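Local atomic coordinates of NADH kinase POS5 (Saccharomyces cerevisiae, PDB entry 3AFO), a protein that phosphorylates NADH and, with a twofold lower preference, NAD(+) at the expense of ATP, and so supplies yeast mitochondria with the reductant NADPH. Residues A[80-85]-A[103-108]; A[64-69]-A[73-78]. All blocks are in the same frame, centred on the assembly; numbering follows the deposited sequence.

Contact 1 (A[80-85]-A[103-108]); sequences DVAEEI and LYTGPE
Helix 80-85 lies over strand 103-105 with the two axes 8.9 Å apart at closest approach and running nearly antiparallel, at 152°; A82 and L103 form the closest backbone pair, with 6.6 Å from CA to CA. The strand is part of strand 101-105, which pairs in parallel with strand 8-12 in the N-terminal domain of the NAD kinase family. The side chains of A82, L103 and T105 all leave the backbone toward the partner segment. L103 reaches the helix with one branch. Its CD1 meets the tip of I85, 3.8 Å from CD1 of that residue, and touches CG1 as well; the two side chains pass each other at a slant. I85 gets there by its first torsion: chi1 of 68° tucks CG1 in between its own N and C atoms, and the extended chi2 carries CD1 on toward the leucine. The same L103 CD1 lies 4.0 Å from A82 O and 4.5 Å from A82 CB. Further along the strand, A82 CB rests 4.3 Å from T105 CB. T105 OG1 is hydrogen-bonded to V77 O. I10 of strand 8-12 touches both A82 and T105, while M59 and I63 of helix 53-69 touch I85. Helix and strand are therefore joined mainly by buried apolar contacts, with no hydrogen bond across, and the T105 hydroxyl is satisfied by a neighbouring part of the backbone.

Contact 2 (A[64-69]-A[73-78]); sequences THLHES and VNVIVQ
A bridging water ties the side chain of H67 to the backbone of V75: it accepts from V75 N at 2.9 Å and is hydrogen-bonded to H67 NE2 at 2.9 Å. The contact belongs to a beta-alpha-beta unit made of strand 43-48, helix 53-69 and strand 74-76, in the N-terminal domain of the NAD kinase family. The last turns of the helix lie here against the start of the returning strand. The other ring nitrogen of H67, ND1, is hydrogen-bonded to H101 ND1. Both nitrogens of the imidazole are thus engaged, which should fix its rotation. The CB of H67 does not point at the strand, but the ring reaches it. With chi1 at -75°, CG stands beside the backbone N and the far end of the ring comes to V75. The methyl CG2 of V75 approaches this ring obliquely, 3.7 Å from H67 NE2.

L66 makes the apolar contacts with V73 and V75, and its CB points toward their segment. Its CB lies 4.1 Å from V73 CG1, and its CD1 also reaches that methyl. The leucine and V73 cross at a slant, whereas it meets V75 at about a right angle. F165 of helix 161-169 touches L66, and I169 of the same helix touches V73. In the other segment, V73 packs on V44 and V75 on I46, both of strand 43-48. V75 CG2 is the methyl shared by the two helix residues: besides the imidazole, it touches the end of the leucine, 4.0 Å from L66 CD1.

How the contacts relate
Both contacts are largely buried and lie in the same family domain; their centres are about 13 Å apart. They follow one another along the chain, because strand 74-76 of contact 2 leads into helix 79-86 of contact 1. Contact 2 joins the helix and second strand of a beta-alpha-beta unit; contact 1 sets the next helix against strand 101-105. Helix 53-69 serves both, since it carries segment 64-69 and also touches I85. The two meet directly, where Y104 N lies 2.8 Å from V75 O in a probable hydrogen bond. Contact 1 has no hydrogen bond across it and is mainly apolar. Contact 2 adds a water-bridged histidine, and that residue is partly exposed.

Contact 1 (A[80-85]-A[103-108])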
loop_
_atom_site.group_PDB
_atom_site.type_symbol
_atom_site.label_atom_id
_atom_site.label_comp_id
_atom_site.label_asym_id
_atom_site.label_seq_id
_atom_site.Cartn_x
_atom_site.Cartn_y
_atom_site.Cartn_z
ATOM N N ASP A 80 -11.314 37.316 23.395
ATOM C CA ASP A 80 -9.993 37.251 24.007
ATOM C C ASP A 80 -8.920 37.869 23.102
ATOM O O ASP A 80 -7.965 38.471 23.589
ATOM C CB ASP A 80 -9.637 35.821 24.457
ATOM C CG ASP A 80 -9.733 34.781 23.332
ATOM O OD1 ASP A 80 -10.287 35.068 22.246
ATOM O OD2 ASP A 80 -9.252 33.647 23.555
ATOM N N VAL A 81 -9.112 37.732 21.792
ATOM C CA VAL A 81 -8.231 38.318 20.790
ATOM C C VAL A 81 -8.317 39.850 20.788
ATOM O O VAL A 81 -7.285 40.527 20.740
ATOM C CB VAL A 81 -8.520 37.744 19.386
ATOM C CG1 VAL A 81 -7.919 38.607 18.299
ATOM C CG2 VAL A 81 -7.990 36.305 19.281
ATOM N N ALA A 82 -9.542 40.384 20.844
ATOM C CA ALA A 82 -9.770 41.832 20.961
ATOM C C ALA A 82 -8.957 42.429 22.113
ATOM O O ALA A 82 -8.220 43.406 21.925
ATOM C CB ALA A 82 -11.259 42.128 21.149
ATOM N N GLU A 83 -9.083 41.817 23.287
ATOM C CA GLU A 83 -8.319 42.210 24.468
ATOM C C GLU A 83 -6.817 42.022 24.262
ATOM O O GLU A 83 -6.021 42.889 24.631
ATOM C CB GLU A 83 -8.780 41.415 25.691
ATOM C CG GLU A 83 -9.915 42.067 26.493
ATOM C CD GLU A 83 -10.169 41.357 27.828
ATOM O OE1 GLU A 83 -10.232 40.111 27.838
ATOM O OE2 GLU A 83 -10.294 42.040 28.871
ATOM N N GLU A 84 -6.441 40.890 23.664
ATOM C CA GLU A 84 -5.040 40.576 23.406
ATOM C C GLU A 84 -4.367 41.627 22.524
ATOM O O GLU A 84 -3.285 42.103 22.849
ATOM C CB GLU A 84 -4.902 39.193 22.756
ATOM C CG GLU A 84 -3.461 38.743 22.552
ATOM C CD GLU A 84 -3.338 37.538 21.635
ATOM O OE1 GLU A 84 -4.347 37.155 21.002
ATOM O OE2 GLU A 84 -2.224 36.979 21.538
ATOM N N ILE A 85 -5.010 41.987 21.417
ATOM C CA ILE A 85 -4.381 42.846 20.415
ATOM C C ILE A 85 -4.598 44.349 20.629
ATOM O O ILE A 85 -3.971 45.157 19.943
ATOM C CB ILE A 85 -4.777 42.448 18.965
ATOM C CG1 ILE A 85 -6.265 42.741 18.700
ATOM C CG2 ILE A 85 -4.424 40.974 18.698
ATOM C CD1 ILE A 85 -6.679 42.632 17.255
ATOM N N LEU A 103 -12.811 47.538 17.141
ATOM C CA LEU A 103 -12.848 46.093 17.013
ATOM C C LEU A 103 -14.183 45.632 17.552
ATOM O O LEU A 103 -14.481 45.840 18.726
ATOM C CB LEU A 103 -11.731 45.448 17.843
ATOM C CG LEU A 103 -10.286 45.867 17.538
ATOM C CD1 LEU A 103 -9.331 45.124 18.466
ATOM C CD2 LEU A 103 -9.925 45.634 16.065
ATOM N N TYR A 104 -14.981 45.002 16.700
ATOM C CA TYR A 104 -16.254 44.429 17.138
ATOM C C TYR A 104 -16.072 42.989 17.593
ATOM O O TYR A 104 -15.343 42.215 16.961
ATOM C CB TYR A 104 -17.296 44.529 16.031
ATOM C CG TYR A 104 -17.563 45.958 15.625
ATOM C CD1 TYR A 104 -18.536 46.719 16.279
ATOM C CD2 TYR A 104 -16.839 46.552 14.601
ATOM C CE1 TYR A 104 -18.772 48.036 15.926
ATOM C CE2 TYR A 104 -17.067 47.864 14.239
ATOM C CZ TYR A 104 -18.036 48.598 14.908
ATOM O OH TYR A 104 -18.253 49.898 14.535
ATOM N N THR A 105 -16.719 42.644 18.699
ATOM C CA THR A 105 -16.620 41.314 19.265
ATOM C C THR A 105 -17.876 40.917 20.041
ATOM O O THR A 105 -18.711 41.763 20.377
ATOM C CB THR A 105 -15.380 41.184 20.182
ATOM O OG1 THR A 105 -15.104 39.800 20.388
ATOM C CG2 THR A 105 -15.600 41.860 21.543
ATOM N N GLY A 106 -17.991 39.622 20.323
ATOM C CA GLY A 106 -19.071 39.086 21.144
ATOM C C GLY A 106 -19.069 37.566 21.101
ATOM O O GLY A 106 -18.097 36.965 20.643
ATOM N N PRO A 107 -20.160 36.937 21.582
ATOM C CA PRO A 107 -20.322 35.469 21.540
ATOM C C PRO A 107 -20.452 34.937 20.102
ATOM O O PRO A 107 -20.921 35.661 19.217
ATOM C CB PRO A 107 -21.627 35.232 22.307
ATOM C CG PRO A 107 -21.952 36.551 23.004
ATOM C CD PRO A 107 -21.312 37.618 22.208
ATOM N N GLU A 108 -20.055 33.679 19.891
ATOM C CA GLU A 108 -20.061 33.037 18.565
ATOM C C GLU A 108 -21.336 33.303 17.772
ATOM O O GLU A 108 -21.272 33.760 16.633
ATOM C CB GLU A 108 -19.819 31.512 18.663
ATOM C CG GLU A 108 -18.933 31.062 19.830
ATOM C CD GLU A 108 -17.965 29.931 19.471
ATOM O OE1 GLU A 108 -18.418 28.852 19.020
ATOM O OE2 GLU A 108 -16.739 30.125 19.658
#

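Contact 2 (A[64-69]-A[73-78])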
loop_
_atom_site.group_PDB
_atom_site.type_symbol
_atom_site.label_atom_id
_atom_site.label_comp_id
_atom_site.label_asym_id
_atom_site.label_seq_id
_atom_site.Cartn_x
_atom_site.Cartn_y
_atom_site.Cartn_z
ATOM N N THR A 64 -5.210 47.240 10.386
ATOM C CA THR A 64 -4.700 48.588 10.086
ATOM C C THR A 64 -4.970 48.944 8.618
ATOM O O THR A 64 -5.533 50.007 8.322
ATOM C CB THR A 64 -3.198 48.726 10.482
ATOM O OG1 THR A 64 -3.068 48.561 11.898
ATOM C CG2 THR A 64 -2.611 50.100 10.098
ATOM N N HIS A 65 -4.619 48.035 7.709
ATOM C CA HIS A 65 -4.910 48.215 6.292
ATOM C C HIS A 65 -6.405 48.411 5.984
ATOM O O HIS A 65 -6.765 49.293 5.208
ATOM C CB HIS A 65 -4.341 47.054 5.468
ATOM C CG HIS A 65 -4.758 47.075 4.033
ATOM N ND1 HIS A 65 -4.382 48.077 3.163
ATOM C CD2 HIS A 65 -5.508 46.210 3.309
ATOM C CE1 HIS A 65 -4.891 47.831 1.967
ATOM N NE2 HIS A 65 -5.574 46.703 2.030
ATOM N N LEU A 66 -7.267 47.586 6.573
ATOM C CA LEU A 66 -8.710 47.715 6.357
ATOM C C LEU A 66 -9.223 49.078 6.837
ATOM O O LEU A 66 -9.986 49.753 6.139
ATOM C CB LEU A 66 -9.472 46.582 7.056
ATOM C CG LEU A 66 -9.127 45.156 6.592
ATOM C CD1 LEU A 66 -9.896 44.124 7.393
ATOM C CD2 LEU A 66 -9.381 45.006 5.086
ATOM N N HIS A 67 -8.776 49.474 8.025
ATOM C CA HIS A 67 -9.191 50.735 8.628
ATOM C C HIS A 67 -8.665 51.941 7.873
ATOM O O HIS A 67 -9.325 52.973 7.825
ATOM C CB HIS A 67 -8.768 50.805 10.086
ATOM C CG HIS A 67 -9.595 49.953 10.993
ATOM N ND1 HIS A 67 -9.243 49.707 12.299
ATOM C CD2 HIS A 67 -10.754 49.284 10.782
ATOM C CE1 HIS A 67 -10.154 48.934 12.862
ATOM N NE2 HIS A 67 -11.080 48.659 11.960
ATOM N N GLU A 68 -7.477 51.811 7.297
ATOM C CA GLU A 68 -6.918 52.869 6.463
ATOM C C GLU A 68 -7.618 52.964 5.103
ATOM O O GLU A 68 -7.933 54.057 4.653
ATOM C CB GLU A 68 -5.412 52.682 6.266
ATOM C CG GLU A 68 -4.557 53.124 7.458
ATOM C CD GLU A 68 -3.078 52.765 7.307
ATOM O OE1 GLU A 68 -2.666 52.300 6.221
ATOM O OE2 GLU A 68 -2.321 52.950 8.287
ATOM N N SER A 69 -7.882 51.823 4.465
ATOM C CA SER A 69 -8.258 51.825 3.041
ATOM C C SER A 69 -9.730 51.599 2.728
ATOM O O SER A 69 -10.182 51.958 1.641
ATOM C CB SER A 69 -7.422 50.810 2.263
ATOM O OG SER A 69 -6.119 51.302 2.046
ATOM N N VAL A 73 -15.673 49.087 6.022
ATOM C CA VAL A 73 -15.401 47.761 6.592
ATOM C C VAL A 73 -15.445 47.736 8.116
ATOM O O VAL A 73 -14.890 48.607 8.783
ATOM C CB VAL A 73 -14.064 47.165 6.048
ATOM C CG1 VAL A 73 -13.521 46.055 6.963
ATOM C CG2 VAL A 73 -14.267 46.642 4.638
ATOM N N ASN A 74 -16.117 46.721 8.651
ATOM C CA ASN A 74 -16.174 46.494 10.085
ATOM C C ASN A 74 -15.438 45.222 10.455
ATOM O O ASN A 74 -15.736 44.154 9.915
ATOM C CB ASN A 74 -17.628 46.427 10.553
ATOM C CG ASN A 74 -18.436 47.635 10.090
ATOM O OD1 ASN A 74 -18.059 48.781 10.349
ATOM N ND2 ASN A 74 -19.523 47.383 9.367
ATOM N N VAL A 75 -14.497 45.348 11.395
ATOM C CA VAL A 75 -13.627 44.248 11.826
ATOM C C VAL A 75 -14.197 43.524 13.044
ATOM O O VAL A 75 -14.444 44.130 14.098
ATOM C CB VAL A 75 -12.189 44.752 12.148
ATOM C CG1 VAL A 75 -11.383 43.702 12.927
ATOM C CG2 VAL A 75 -11.455 45.174 10.884
ATOM N N ILE A 76 -14.387 42.217 12.892
ATOM C CA ILE A 76 -14.836 41.360 13.971
ATOM C C ILE A 76 -13.710 40.389 14.349
ATOM O O ILE A 76 -13.097 39.779 13.470
ATOM C CB ILE A 76 -16.067 40.528 13.551
ATOM C CG1 ILE A 76 -17.148 41.418 12.909
ATOM C CG2 ILE A 76 -16.601 39.768 14.740
ATOM C CD1 ILE A 76 -18.232 40.635 12.100
ATOM N N VAL A 77 -13.445 40.254 15.648
ATOM C CA VAL A 77 -12.489 39.257 16.160
ATOM C C VAL A 77 -13.099 38.635 17.401
ATOM O O VAL A 77 -14.087 39.150 17.924
ATOM C CB VAL A 77 -11.068 39.850 16.481
ATOM C CG1 VAL A 77 -10.435 40.449 15.254
ATOM C CG2 VAL A 77 -11.132 40.894 17.612
ATOM N N GLN A 78 -12.502 37.532 17.854
ATOM C CA GLN A 78 -12.850 36.877 19.117
ATOM C C GLN A 78 -12.656 37.816 20.317
ATOM O O GLN A 78 -11.807 38.705 20.263
ATOM C CB GLN A 78 -11.977 35.628 19.303
ATOM C CG GLN A 78 -12.289 34.508 18.322
ATOM C CD GLN A 78 -13.662 33.937 18.556
ATOM O OE1 GLN A 78 -13.872 33.141 19.470
ATOM N NE2 GLN A 78 -14.612 34.349 17.737
HETATM O O HOH W 1 -13.799 47.879 12.577
#